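Local coordinates for hydrolase, isochorismatase family (Pseudomonas putida, PDB 4L08), which probably hydrolyses maleamate to maleate and ammonia, as a cysteine-hydrolase-like amidase of the isochorismatase family, at residues A144-A149 and C171-K176; F29-T34 and G95-E100; A10-P15 and Q187-D192; H21-V26 and D137-T142; L80-K85 and K117-F122. The protein carries 1 engineered substitution. All coordinates share one frame; numbering follows the deposited sequence.

Interaction 1 (A144-A149 and C171-K176); sequences ATTSGA and CADRAK. Engineered in segment 144-149: Ala149 (natural residue Cys). With MAE (maleic acid), chain I.
Thr145 and Arg174 meet at one end of a bound maleic acid. The methyl CG2 of Thr145 lies over one face of the guanidinium, 3.9 Å from Arg174 NH2, while Arg174 NH1 points edge-on at maleate O1 in a weak bond. Two backbone amides converge on the other carboxylate: Thr145 N reaches maleate O3 at 2.8 Å and 171°, and Ala149 N, at the engineered position that is naturally cysteine, reaches it at 2.9 Å. With chi1 at 64°, Thr145 turns OG1 to the ligand, 3.1 Å from both O1 and O3, although its one proton cannot serve both at once. The paired amides, one of them the nitrogen of a cis peptide bond, are consistent with the oxyanion hole of isochorismatase-type hydrolases, placed at the strand-to-helix turn of a beta-alpha-beta unit. Behind this shell, Asp173 holds the first turn of helix 146-159: its OD2 takes Ser147 OG on the syn lone pair at 2.6 Å and Ser147 N from above the carboxylate plane at 2.9 Å. A carboxylate suits the start of a helix, where amides lack partners. Asp173 OD1 receives Arg174 N, tying the arginine's backbone to the same group, and Arg174 NH2 bonds to Thr40 O.

Interaction 2 (F29-T34 and G95-E100); sequences FSYGFT and GSRLVE. With MAE (maleic acid), chain I.
Tyr31 and Arg97 lie flat on each other. The guanidinium stacks on one face of the phenol ring with the planes 19° apart, and Arg97 CZ stands 4.0 Å from the ring centroid, close to the ring normal, which makes a cation-pi contact. The overlap is displaced toward the rim: Arg97 NH1 sits over the side of the ring carrying Tyr31 CD1 and CE1, 3.5 Å from CE1. Arginine can reach this far because its chain runs extended from CG to NE, CG being anti to the backbone N (chi1 -163°). Arg97 NH2 forms a salt bridge with Asp35 and a hydrogen bond to Tyr38 OH, which limits how the guanidinium can turn. A different approach is made at the ring's edge, where the carbonyl Arg97 O lies in plane, 3.4 Å from Tyr31 CD2. Tyrosine suits the place because its face takes the cation while its hydroxyl bonds to Met103 N. These groups join the short helical turn 31-34, which follows strand 22-27, to the loop between helix 82-85 and strand 112-116. Beneath the side chains the backbones are pinned twice: Tyr31 N donates to Glu100 O at 3.1 Å, and Gly32 N meets a lone pair of Leu98 O at 2.9 Å. Glycine at position 32 lets the chains come close, the CA atoms of Gly32 and Leu98 being 4.2 Å apart, and Leu98 CD1 rests on Gly32 CA. At the next residue, Phe33 presents a ring face to maleate, with O4 lying 3.5 Å above its plane.

Interaction 3 (A10-P15 and Q187-D192); sequences AGFGNP and QQKYGD. With MAE (maleic acid), chain M.
Phe12 overlaps the aliphatic stem of Lys189, the two side chains running at a slant to each other, with Phe12 CE1 3.7 Å from Lys189 CG. The ring swings toward Lys189 CG because Phe12 CG is anti to the carbonyl carbon (chi1 -69°). Its CB, placed by the backbone, lies against the last helical turn, 3.4 Å from Gln188 NE2, and Gln188 O stands near the ring plane at its edge. A phenylalanine suits the spot, covering the methylenes of a lysine whose charged end must travel on. The chain of Lys189, extended beyond CG, carries NZ past the ring to a maleate oxygen, 2.9 Å from O2. Lys189 CB packs over the centre of the Tyr190 ring. This maleate lies in the pocket of the second subunit, being held there also by Thr145, Ala149 and Arg174 of that chain, so the contact lends a cationic group to a neighbour's site across the dimer. Segment 10-15 contains the end of the Schellman motif that closes helix 4-9, with Gly11 as its C-prime residue and Phe12 N bonded to Tyr7 O; it then runs past the C-terminal end of helix 176-189. There Gly13 N donates to a lone pair of Gln188 O at 2.9 Å, capturing a carbonyl at the end of the helix. Glycine is called for at position 13, since its backbone angles would press a CB against the preceding carbonyl oxygen. Farther along, Pro15 CA sits 4.0 Å from Asp192 OD1. Lys85 NZ of the second subunit bonds to both Asn14 O and Gln187 O.

Interaction 4 (H21-V26 and D137-T142); sequences HPAIIV and DTVVVT
Ile25 and Val139 pack closely on one face of a parallel strand pair, Ile25 CD1 reaching 3.7 Å from Val139 CB. On the other face the Ile24 side chain crosses that of Thr142 at about a right angle, its CD1 also lying 4.0 Å from Val140 CG2. Beta-branched residues suit both strands, since they fill the sheet faces and favour extended backbones. Between the strands, Ala23 N, Val140 N, Ile25 N and Thr142 N bond in the staggered pattern of parallel sheet; Val140 N to Ala23 O, at 2.9 Å and 162°, is an example. Thr142 OG1 adds a second donor to Ile25 O, at 3.2 Å and from above the carbonyl plane. The other end is more open to solvent. There His21 is exposed and the contact is polar: Asp137 OD1 accepts His21 N at 3.0 Å and, from the opposite face of the carboxylate, Thr138 OG1, whose hydroxyl in turn accepts Gly19 N. The imidazole only brings its edge near Asp137 OD2, which bonds to Val20 N. Strands 22-27 and 138-144 are central in the sheet, flanked by strands 65-70 and 163-172. Helix 45-60 covers Ile24 and Val26, while helix 196-207 closes over Pro22 and Thr138.

Interaction 5 (L80-K85 and K117-F122); sequences LPWLEK and KGASSF
Trp82, on helix 82-85, faces the irregular chain at Gly118 with their CA atoms 7.5 Å apart, a separation that the indole, rather than the backbones, bridges. The ring extends toward that chain with CG anti to the backbone N (chi1 -174°), its six-membered part leading. Over one face lies the peptide of Ala119, its N 4.0 Å above the ring plane and offset toward the rim. Lys117 O comes in at a slant, 3.6 Å from Trp82 CE3, and Gly118 C lies 3.8 Å from CZ3. The ring thus lies against the peptide groups of Lys117 to Ala119. The small Ala119 touches without crowding, its CB 4.2 Å from Trp82 CZ2. Beside the indole, Leu80 CD1 rests on Lys117 CB at 3.9 Å, the two side chains crossing at about a right angle. Leucine here meets the lysine's stem, whose amino end leads away to a salt bridge with Glu76. Lys117 O, though near the indole, is held by the hydroxyl of Tyr72. The ring belongs to the maleate pocket, about 4 Å from the ligand, and Lys189 of the second subunit packs on it too. The two segments meet through van der Waals packing of aromatic and aliphatic carbon on peptide groups, so shape decides the fit here, while the polar ends of the contact find partners elsewhere.

From the N terminus, 10-15 opens interaction 3, which closes only at 187-192 and so encloses all the others while joining the N-terminal arm to the end of helix 176-189. Segment 21-26 then opens interaction 4, whose long loop ends at 137-142 and pairs two central strands. Within that loop, interactions 2 and 5 cross: 80-85 opens interaction 5 before 95-100 has closed interaction 2, and 117-122 closes it afterwards. Interaction 1 follows in series, closing the short beta-alpha-beta loop from 144-149 to 171-176. It touches interaction 2 through Ala144 and Phe29, and interaction 5 through Ala149 and Ala119, around one maleate.

Interaction 1 (A144-A149 and C171-K176)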
# COMPACT_ATOMS: atom_id res chain seq x y z
N ALA A 144 -2.00 12.20 7.38
CA ALA A 144 -0.76 11.72 7.96
C ALA A 144 -0.86 10.22 8.24
O ALA A 144 -1.92 9.73 8.61
CB ALA A 144 -0.45 12.48 9.25
N THR A 145 0.23 9.47 8.04
CA THR A 145 1.49 10.00 7.52
C THR A 145 1.62 9.66 6.04
O THR A 145 1.04 8.67 5.56
CB THR A 145 2.71 9.46 8.28
OG1 THR A 145 2.81 8.04 8.11
CG2 THR A 145 2.61 9.77 9.77
N THR A 146 2.37 10.48 5.31
CA THR A 146 2.49 10.36 3.86
C THR A 146 3.13 9.05 3.41
O THR A 146 2.71 8.47 2.40
CB THR A 146 3.16 11.60 3.22
OG1 THR A 146 4.16 11.19 2.26
CG2 THR A 146 3.82 12.46 4.27
N SER A 147 4.12 8.57 4.16
CA SER A 147 4.73 7.27 3.87
C SER A 147 3.96 6.11 4.49
O SER A 147 4.24 4.94 4.22
CB SER A 147 6.20 7.25 4.31
OG SER A 147 6.32 7.37 5.72
N GLY A 148 2.97 6.44 5.32
CA GLY A 148 2.16 5.44 5.99
C GLY A 148 0.76 5.31 5.44
O GLY A 148 0.55 4.76 4.36
N ALA A 149 -0.20 5.84 6.20
CA ALA A 149 -1.62 5.72 5.88
C ALA A 149 -2.03 6.43 4.59
O ALA A 149 -2.92 5.97 3.89
CB ALA A 149 -2.47 6.20 7.04
N CYS A 171 0.07 16.93 3.31
CA CYS A 171 0.63 15.68 3.83
C CYS A 171 1.74 15.91 4.84
O CYS A 171 2.68 16.67 4.58
CB CYS A 171 1.12 14.80 2.69
SG CYS A 171 -0.18 14.35 1.52
N ALA A 172 1.63 15.25 5.98
CA ALA A 172 2.62 15.35 7.04
C ALA A 172 3.23 13.99 7.35
O ALA A 172 2.52 12.98 7.37
CB ALA A 172 1.98 15.94 8.29
N ASP A 173 4.54 13.98 7.59
CA ASP A 173 5.24 12.77 8.02
C ASP A 173 6.21 13.13 9.14
O ASP A 173 6.45 14.31 9.42
CB ASP A 173 5.98 12.12 6.85
CG ASP A 173 6.01 10.59 6.94
OD1 ASP A 173 6.03 10.03 8.06
OD2 ASP A 173 6.03 9.95 5.87
N ARG A 174 6.77 12.11 9.79
CA ARG A 174 7.71 12.32 10.89
C ARG A 174 9.16 12.41 10.42
O ARG A 174 10.05 12.73 11.21
CB ARG A 174 7.53 11.25 11.98
CG ARG A 174 7.48 9.81 11.49
CD ARG A 174 7.25 8.83 12.63
NE ARG A 174 5.88 8.85 13.14
CZ ARG A 174 4.87 8.12 12.64
NH1 ARG A 174 5.06 7.31 11.61
NH2 ARG A 174 3.66 8.21 13.18
N ALA A 175 9.39 12.16 9.13
CA ALA A 175 10.73 12.20 8.54
C ALA A 175 10.69 12.61 7.07
O ALA A 175 9.82 12.17 6.31
CB ALA A 175 11.43 10.86 8.70
N LYS A 176 11.65 13.44 6.67
CA LYS A 176 11.71 14.01 5.31
C LYS A 176 11.95 12.97 4.21
O LYS A 176 11.37 13.06 3.13
CB LYS A 176 12.79 15.09 5.24
CG LYS A 176 12.63 16.08 4.10
CD LYS A 176 13.98 16.61 3.64
CE LYS A 176 13.86 17.99 2.99
NZ LYS A 176 13.65 19.07 4.01
C1 MAE I . 1.74 4.62 9.75
O1 MAE I . 2.59 5.53 9.89
O2 MAE I . 1.80 3.78 8.81
C2 MAE I . 0.63 4.50 10.72
C3 MAE I . -0.40 5.34 10.79
C4 MAE I . -0.61 6.52 9.92
O3 MAE I . 0.16 6.78 8.97
O4 MAE I . -1.58 7.27 10.18

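Interaction 2 (F29-T34 and G95-E100)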
# COMPACT_ATOMS: atom_id res chain seq x y z
N PHE A 29 -5.83 12.43 10.73
CA PHE A 29 -5.48 13.70 11.37
C PHE A 29 -6.10 13.77 12.76
O PHE A 29 -6.73 14.76 13.14
CB PHE A 29 -5.93 14.90 10.52
CG PHE A 29 -4.86 15.44 9.61
CD1 PHE A 29 -3.51 15.29 9.92
CD2 PHE A 29 -5.20 16.14 8.45
CE1 PHE A 29 -2.53 15.80 9.08
CE2 PHE A 29 -4.22 16.65 7.62
CZ PHE A 29 -2.88 16.48 7.93
N SER A 30 -5.94 12.68 13.52
CA SER A 30 -6.35 12.64 14.91
C SER A 30 -5.22 13.15 15.80
O SER A 30 -4.10 13.35 15.33
CB SER A 30 -6.77 11.22 15.31
OG SER A 30 -5.72 10.30 15.09
N TYR A 31 -5.51 13.38 17.08
CA TYR A 31 -4.52 13.91 18.02
C TYR A 31 -3.30 13.02 18.18
O TYR A 31 -2.18 13.52 18.36
CB TYR A 31 -5.16 14.21 19.38
CG TYR A 31 -6.07 15.42 19.36
CD1 TYR A 31 -5.59 16.68 19.01
CD2 TYR A 31 -7.42 15.30 19.71
CE1 TYR A 31 -6.42 17.79 19.00
CE2 TYR A 31 -8.27 16.41 19.69
CZ TYR A 31 -7.76 17.64 19.33
OH TYR A 31 -8.59 18.74 19.32
N GLY A 32 -3.51 11.71 18.09
CA GLY A 32 -2.42 10.73 18.12
C GLY A 32 -1.32 10.97 17.10
O GLY A 32 -0.16 10.62 17.34
N PHE A 33 -1.68 11.58 15.97
CA PHE A 33 -0.74 11.82 14.87
C PHE A 33 -0.38 13.30 14.63
O PHE A 33 0.46 13.60 13.78
CB PHE A 33 -1.28 11.20 13.57
CG PHE A 33 -1.49 9.72 13.65
CD1 PHE A 33 -0.41 8.84 13.57
CD2 PHE A 33 -2.77 9.19 13.79
CE1 PHE A 33 -0.60 7.47 13.64
CE2 PHE A 33 -2.97 7.82 13.85
CZ PHE A 33 -1.88 6.96 13.78
N THR A 34 -1.01 14.20 15.37
CA THR A 34 -0.87 15.65 15.14
C THR A 34 -0.47 16.45 16.38
O THR A 34 -0.07 17.61 16.27
CB THR A 34 -2.18 16.25 14.58
OG1 THR A 34 -3.24 16.05 15.52
CG2 THR A 34 -2.56 15.60 13.26
N GLY A 95 -12.29 5.75 23.10
CA GLY A 95 -12.57 6.54 24.29
C GLY A 95 -11.47 7.47 24.74
O GLY A 95 -11.67 8.29 25.64
N SER A 96 -10.29 7.36 24.12
CA SER A 96 -9.15 8.21 24.48
C SER A 96 -9.07 9.45 23.59
O SER A 96 -9.73 9.53 22.55
CB SER A 96 -7.84 7.42 24.42
OG SER A 96 -7.40 7.25 23.08
N ARG A 97 -8.27 10.42 24.01
CA ARG A 97 -8.07 11.67 23.26
C ARG A 97 -7.29 11.43 21.96
O ARG A 97 -7.47 12.15 20.98
CB ARG A 97 -7.35 12.69 24.14
CG ARG A 97 -7.46 14.12 23.64
CD ARG A 97 -6.57 15.08 24.41
NE ARG A 97 -6.42 16.32 23.67
CZ ARG A 97 -5.34 16.67 22.99
NH1 ARG A 97 -5.31 17.83 22.34
NH2 ARG A 97 -4.28 15.88 22.95
N LEU A 98 -6.44 10.40 21.97
CA LEU A 98 -5.60 10.02 20.83
C LEU A 98 -6.40 9.79 19.55
O LEU A 98 -5.95 10.09 18.44
CB LEU A 98 -4.84 8.72 21.17
CG LEU A 98 -3.68 8.59 22.17
CD1 LEU A 98 -2.38 9.15 21.60
CD2 LEU A 98 -3.95 9.16 23.56
N VAL A 99 -7.61 9.26 19.73
CA VAL A 99 -8.49 8.82 18.64
C VAL A 99 -9.28 9.96 18.00
O VAL A 99 -9.54 9.94 16.79
CB VAL A 99 -9.42 7.70 19.16
CG1 VAL A 99 -10.70 7.58 18.33
CG2 VAL A 99 -8.67 6.38 19.20
N GLU A 100 -9.67 10.94 18.81
CA GLU A 100 -10.48 12.07 18.34
C GLU A 100 -9.77 12.87 17.25
O GLU A 100 -8.56 13.08 17.30
CB GLU A 100 -10.85 12.99 19.51
CG GLU A 100 -11.74 12.36 20.58
CD GLU A 100 -13.10 11.90 20.03
OE1 GLU A 100 -13.84 12.74 19.47
OE2 GLU A 100 -13.42 10.70 20.18
C1 MAE I . 1.74 4.62 9.75
O1 MAE I . 2.59 5.53 9.89
O2 MAE I . 1.80 3.78 8.81
C2 MAE I . 0.63 4.50 10.72
C3 MAE I . -0.40 5.34 10.79
C4 MAE I . -0.61 6.52 9.92
O3 MAE I . 0.16 6.78 8.97
O4 MAE I . -1.58 7.27 10.18

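Interaction 3 (A10-P15 and Q187-D192)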
# COMPACT_ATOMS: atom_id res chain seq x y z
N ALA A 10 8.75 2.79 -19.19
CA ALA A 10 7.85 1.85 -18.52
C ALA A 10 6.42 2.39 -18.46
O ALA A 10 5.50 1.68 -18.05
CB ALA A 10 8.37 1.51 -17.13
N GLY A 11 6.25 3.65 -18.86
CA GLY A 11 4.94 4.27 -18.97
C GLY A 11 4.38 4.80 -17.66
O GLY A 11 3.17 4.76 -17.45
N PHE A 12 5.27 5.28 -16.79
CA PHE A 12 4.85 5.88 -15.53
C PHE A 12 4.83 7.41 -15.61
O PHE A 12 5.52 8.00 -16.44
CB PHE A 12 5.78 5.44 -14.39
CG PHE A 12 5.65 3.99 -14.01
CD1 PHE A 12 4.50 3.52 -13.36
CD2 PHE A 12 6.68 3.10 -14.26
CE1 PHE A 12 4.39 2.18 -13.00
CE2 PHE A 12 6.57 1.76 -13.90
CZ PHE A 12 5.42 1.31 -13.27
N GLY A 13 4.02 8.02 -14.75
CA GLY A 13 4.04 9.48 -14.56
C GLY A 13 3.07 10.27 -15.42
O GLY A 13 3.11 11.50 -15.41
N ASN A 14 2.21 9.57 -16.15
CA ASN A 14 1.18 10.21 -16.97
C ASN A 14 0.17 11.01 -16.13
O ASN A 14 -0.17 10.60 -15.02
CB ASN A 14 0.45 9.16 -17.81
CG ASN A 14 1.34 8.55 -18.88
OD1 ASN A 14 1.59 7.35 -18.87
ND2 ASN A 14 1.83 9.38 -19.79
N PRO A 15 -0.30 12.16 -16.66
CA PRO A 15 -1.29 12.96 -15.92
C PRO A 15 -2.64 12.24 -15.81
O PRO A 15 -3.00 11.45 -16.69
CB PRO A 15 -1.43 14.22 -16.78
CG PRO A 15 -1.02 13.80 -18.15
CD PRO A 15 0.07 12.80 -17.94
N GLN A 187 3.33 9.99 -7.52
CA GLN A 187 3.40 10.75 -8.76
C GLN A 187 3.68 9.87 -9.98
O GLN A 187 3.15 10.12 -11.06
CB GLN A 187 4.45 11.87 -8.65
CG GLN A 187 4.66 12.71 -9.90
CD GLN A 187 3.37 13.29 -10.47
OE1 GLN A 187 2.48 13.72 -9.73
NE2 GLN A 187 3.28 13.31 -11.80
N GLN A 188 4.50 8.83 -9.80
CA GLN A 188 4.81 7.91 -10.88
C GLN A 188 3.70 6.89 -11.14
O GLN A 188 3.34 6.63 -12.30
CB GLN A 188 6.13 7.18 -10.62
CG GLN A 188 7.37 8.06 -10.67
CD GLN A 188 7.53 8.80 -11.99
OE1 GLN A 188 7.64 10.03 -12.01
NE2 GLN A 188 7.54 8.07 -13.09
N LYS A 189 3.14 6.32 -10.08
CA LYS A 189 2.35 5.10 -10.20
C LYS A 189 0.85 5.22 -9.89
O LYS A 189 0.04 4.50 -10.47
CB LYS A 189 2.95 3.98 -9.35
CG LYS A 189 4.43 3.72 -9.61
CD LYS A 189 4.97 2.57 -8.78
CE LYS A 189 6.46 2.39 -9.03
NZ LYS A 189 6.99 1.14 -8.41
N TYR A 190 0.48 6.13 -8.99
CA TYR A 190 -0.85 6.06 -8.37
C TYR A 190 -1.75 7.29 -8.53
O TYR A 190 -2.96 7.15 -8.69
CB TYR A 190 -0.73 5.67 -6.90
CG TYR A 190 0.13 4.44 -6.67
CD1 TYR A 190 -0.28 3.19 -7.11
CD2 TYR A 190 1.36 4.54 -6.01
CE1 TYR A 190 0.51 2.07 -6.92
CE2 TYR A 190 2.15 3.43 -5.80
CZ TYR A 190 1.72 2.19 -6.26
OH TYR A 190 2.51 1.08 -6.05
N GLY A 191 -1.17 8.49 -8.48
CA GLY A 191 -1.97 9.71 -8.59
C GLY A 191 -1.16 10.96 -8.85
O GLY A 191 0.07 10.92 -8.85
N ASP A 192 -1.85 12.08 -9.07
CA ASP A 192 -1.18 13.36 -9.29
C ASP A 192 -0.87 14.07 -7.99
O ASP A 192 -1.77 14.32 -7.18
CB ASP A 192 -1.99 14.27 -10.23
CG ASP A 192 -1.59 14.12 -11.69
OD1 ASP A 192 -0.73 13.26 -12.01
OD2 ASP A 192 -2.14 14.86 -12.54
C1 MAE M . 4.93 -1.55 -10.58
O1 MAE M . 5.71 -1.90 -11.50
O2 MAE M . 5.24 -0.70 -9.73
C2 MAE M . 3.59 -2.18 -10.50
C3 MAE M . 3.40 -3.48 -10.26
C4 MAE M . 4.50 -4.44 -10.05
O3 MAE M . 5.45 -4.15 -9.28
O4 MAE M . 4.45 -5.55 -10.65

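Interaction 4 (H21-V26 and D137-T142)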
# COMPACT_ATOMS: atom_id res chain seq x y z
N HIS A 21 -17.10 14.54 -9.87
CA HIS A 21 -17.73 14.25 -8.58
C HIS A 21 -16.67 14.01 -7.54
O HIS A 21 -16.34 12.86 -7.23
CB HIS A 21 -18.67 13.06 -8.67
CG HIS A 21 -19.75 13.20 -9.71
ND1 HIS A 21 -20.94 13.79 -9.44
CD2 HIS A 21 -19.80 12.81 -11.05
CE1 HIS A 21 -21.71 13.77 -10.55
NE2 HIS A 21 -21.01 13.17 -11.53
N PRO A 22 -16.10 15.10 -6.98
CA PRO A 22 -14.98 14.95 -6.07
C PRO A 22 -15.40 14.65 -4.64
O PRO A 22 -16.51 14.98 -4.23
CB PRO A 22 -14.27 16.31 -6.13
CG PRO A 22 -15.00 17.11 -7.17
CD PRO A 22 -16.37 16.52 -7.26
N ALA A 23 -14.50 14.00 -3.90
CA ALA A 23 -14.65 13.77 -2.47
C ALA A 23 -13.29 14.00 -1.84
O ALA A 23 -12.26 13.70 -2.45
CB ALA A 23 -15.14 12.37 -2.20
N ILE A 24 -13.29 14.53 -0.63
CA ILE A 24 -12.03 14.73 0.09
C ILE A 24 -11.91 13.74 1.24
O ILE A 24 -12.83 13.60 2.05
CB ILE A 24 -11.81 16.21 0.51
CG1 ILE A 24 -10.95 16.31 1.78
CG2 ILE A 24 -13.12 16.93 0.72
CD1 ILE A 24 -9.46 16.22 1.52
N ILE A 25 -10.79 13.03 1.27
CA ILE A 25 -10.50 12.06 2.33
C ILE A 25 -9.38 12.57 3.21
O ILE A 25 -8.25 12.76 2.76
CB ILE A 25 -10.10 10.69 1.75
CG1 ILE A 25 -11.16 10.19 0.77
CG2 ILE A 25 -9.88 9.68 2.88
CD1 ILE A 25 -10.66 9.10 -0.16
N VAL A 26 -9.70 12.79 4.48
CA VAL A 26 -8.72 13.26 5.46
C VAL A 26 -8.24 12.07 6.28
O VAL A 26 -8.99 11.51 7.09
CB VAL A 26 -9.29 14.37 6.36
CG1 VAL A 26 -8.19 15.00 7.20
CG2 VAL A 26 -9.99 15.43 5.51
N ASP A 137 -16.02 10.05 -8.46
CA ASP A 137 -15.07 9.62 -9.49
C ASP A 137 -13.62 10.01 -9.18
O ASP A 137 -12.68 9.39 -9.68
CB ASP A 137 -15.49 10.11 -10.89
CG ASP A 137 -15.72 11.62 -10.96
OD1 ASP A 137 -15.08 12.38 -10.20
OD2 ASP A 137 -16.54 12.04 -11.80
N THR A 138 -13.45 11.04 -8.36
CA THR A 138 -12.13 11.57 -8.02
C THR A 138 -12.04 11.83 -6.53
O THR A 138 -12.95 12.40 -5.94
CB THR A 138 -11.83 12.87 -8.79
OG1 THR A 138 -12.08 12.67 -10.19
CG2 THR A 138 -10.38 13.29 -8.61
N VAL A 139 -10.94 11.39 -5.92
CA VAL A 139 -10.70 11.64 -4.51
C VAL A 139 -9.43 12.45 -4.31
O VAL A 139 -8.40 12.17 -4.93
CB VAL A 139 -10.64 10.34 -3.67
CG1 VAL A 139 -12.01 9.69 -3.58
CG2 VAL A 139 -9.61 9.36 -4.22
N VAL A 140 -9.51 13.47 -3.46
CA VAL A 140 -8.32 14.19 -3.02
C VAL A 140 -7.94 13.70 -1.63
O VAL A 140 -8.71 13.83 -0.68
CB VAL A 140 -8.45 15.75 -3.15
CG1 VAL A 140 -9.92 16.19 -3.14
CG2 VAL A 140 -7.65 16.48 -2.07
N VAL A 141 -6.76 13.09 -1.54
CA VAL A 141 -6.28 12.46 -0.32
C VAL A 141 -5.34 13.41 0.42
O VAL A 141 -4.39 13.93 -0.16
CB VAL A 141 -5.58 11.11 -0.60
CG1 VAL A 141 -5.15 10.43 0.70
CG2 VAL A 141 -6.49 10.18 -1.39
N THR A 142 -5.63 13.62 1.70
CA THR A 142 -4.83 14.46 2.59
C THR A 142 -4.60 13.69 3.88
O THR A 142 -5.32 12.74 4.17
CB THR A 142 -5.58 15.77 2.93
OG1 THR A 142 -6.83 15.46 3.57
CG2 THR A 142 -5.86 16.59 1.68

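Interaction 5 (L80-K85 and K117-F122)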
# COMPACT_ATOMS: atom_id res chain seq x y z
N LEU A 80 -4.23 -8.51 16.10
CA LEU A 80 -3.71 -7.88 14.87
C LEU A 80 -2.19 -7.83 14.82
O LEU A 80 -1.56 -7.12 15.61
CB LEU A 80 -4.30 -6.48 14.69
CG LEU A 80 -5.81 -6.37 14.46
CD1 LEU A 80 -6.28 -4.95 14.72
CD2 LEU A 80 -6.18 -6.82 13.05
N PRO A 81 -1.58 -8.58 13.88
CA PRO A 81 -0.11 -8.68 13.77
C PRO A 81 0.59 -7.38 13.39
O PRO A 81 1.81 -7.27 13.54
CB PRO A 81 0.09 -9.73 12.67
CG PRO A 81 -1.18 -9.72 11.90
CD PRO A 81 -2.26 -9.45 12.91
N TRP A 82 -0.16 -6.40 12.90
CA TRP A 82 0.40 -5.08 12.60
C TRP A 82 0.79 -4.36 13.87
O TRP A 82 1.74 -3.59 13.88
CB TRP A 82 -0.58 -4.25 11.79
CG TRP A 82 0.01 -2.94 11.32
CD1 TRP A 82 1.23 -2.73 10.68
CD2 TRP A 82 -0.59 -1.60 11.44
NE1 TRP A 82 1.42 -1.40 10.41
CE2 TRP A 82 0.37 -0.67 10.83
CE3 TRP A 82 -1.78 -1.10 11.96
CZ2 TRP A 82 0.14 0.70 10.76
CZ3 TRP A 82 -2.01 0.28 11.89
CH2 TRP A 82 -1.07 1.16 11.30
N LEU A 83 0.05 -4.63 14.94
CA LEU A 83 0.32 -4.06 16.26
C LEU A 83 1.56 -4.66 16.94
O LEU A 83 2.08 -4.09 17.90
CB LEU A 83 -0.91 -4.18 17.16
CG LEU A 83 -1.97 -3.06 17.17
CD1 LEU A 83 -1.92 -2.12 15.95
CD2 LEU A 83 -3.37 -3.66 17.33
N GLU A 84 2.02 -5.80 16.43
CA GLU A 84 3.29 -6.38 16.87
C GLU A 84 4.47 -5.57 16.30
O GLU A 84 5.42 -5.25 17.02
CB GLU A 84 3.38 -7.85 16.46
CG GLU A 84 4.59 -8.60 17.03
CD GLU A 84 4.80 -9.97 16.39
OE1 GLU A 84 4.57 -10.11 15.16
OE2 GLU A 84 5.20 -10.90 17.11
N LYS A 85 4.38 -5.25 15.01
CA LYS A 85 5.40 -4.45 14.33
C LYS A 85 5.40 -2.99 14.76
O LYS A 85 6.47 -2.41 15.01
CB LYS A 85 5.23 -4.53 12.80
CG LYS A 85 6.30 -5.34 12.09
CD LYS A 85 7.62 -4.58 12.06
CE LYS A 85 8.74 -5.49 11.61
NZ LYS A 85 10.07 -4.94 11.97
N LYS A 117 -8.59 -0.18 11.29
CA LYS A 117 -7.64 -0.89 12.16
C LYS A 117 -6.27 -1.07 11.51
O LYS A 117 -5.32 -1.49 12.17
CB LYS A 117 -8.21 -2.26 12.58
CG LYS A 117 -9.67 -2.25 13.01
CD LYS A 117 -9.90 -1.62 14.37
CE LYS A 117 -11.39 -1.47 14.65
NZ LYS A 117 -11.69 -1.09 16.06
N GLY A 118 -6.17 -0.74 10.23
CA GLY A 118 -4.91 -0.82 9.50
C GLY A 118 -4.45 0.53 8.98
O GLY A 118 -5.00 1.57 9.35
N ALA A 119 -3.44 0.50 8.11
CA ALA A 119 -2.86 1.71 7.53
C ALA A 119 -3.75 2.34 6.46
O ALA A 119 -4.02 3.54 6.51
CB ALA A 119 -1.48 1.42 6.97
N SER A 120 -4.21 1.53 5.51
CA SER A 120 -5.09 1.99 4.44
C SER A 120 -6.49 2.32 4.94
O SER A 120 -7.04 1.63 5.81
CB SER A 120 -5.17 0.95 3.33
OG SER A 120 -6.13 1.32 2.35
N SER A 121 -7.07 3.38 4.38
CA SER A 121 -8.40 3.83 4.76
C SER A 121 -9.52 2.97 4.16
O SER A 121 -10.66 3.02 4.64
CB SER A 121 -8.61 5.29 4.36
OG SER A 121 -7.85 6.14 5.20
N PHE A 122 -9.18 2.19 3.14
CA PHE A 122 -10.15 1.36 2.43
C PHE A 122 -10.26 -0.05 3.00
O PHE A 122 -11.31 -0.68 2.91
CB PHE A 122 -9.82 1.30 0.94
CG PHE A 122 -10.12 2.57 0.20
CD1 PHE A 122 -9.23 3.64 0.24
CD2 PHE A 122 -11.28 2.69 -0.56
CE1 PHE A 122 -9.50 4.81 -0.45
CE2 PHE A 122 -11.55 3.85 -1.25
CZ PHE A 122 -10.67 4.92 -1.19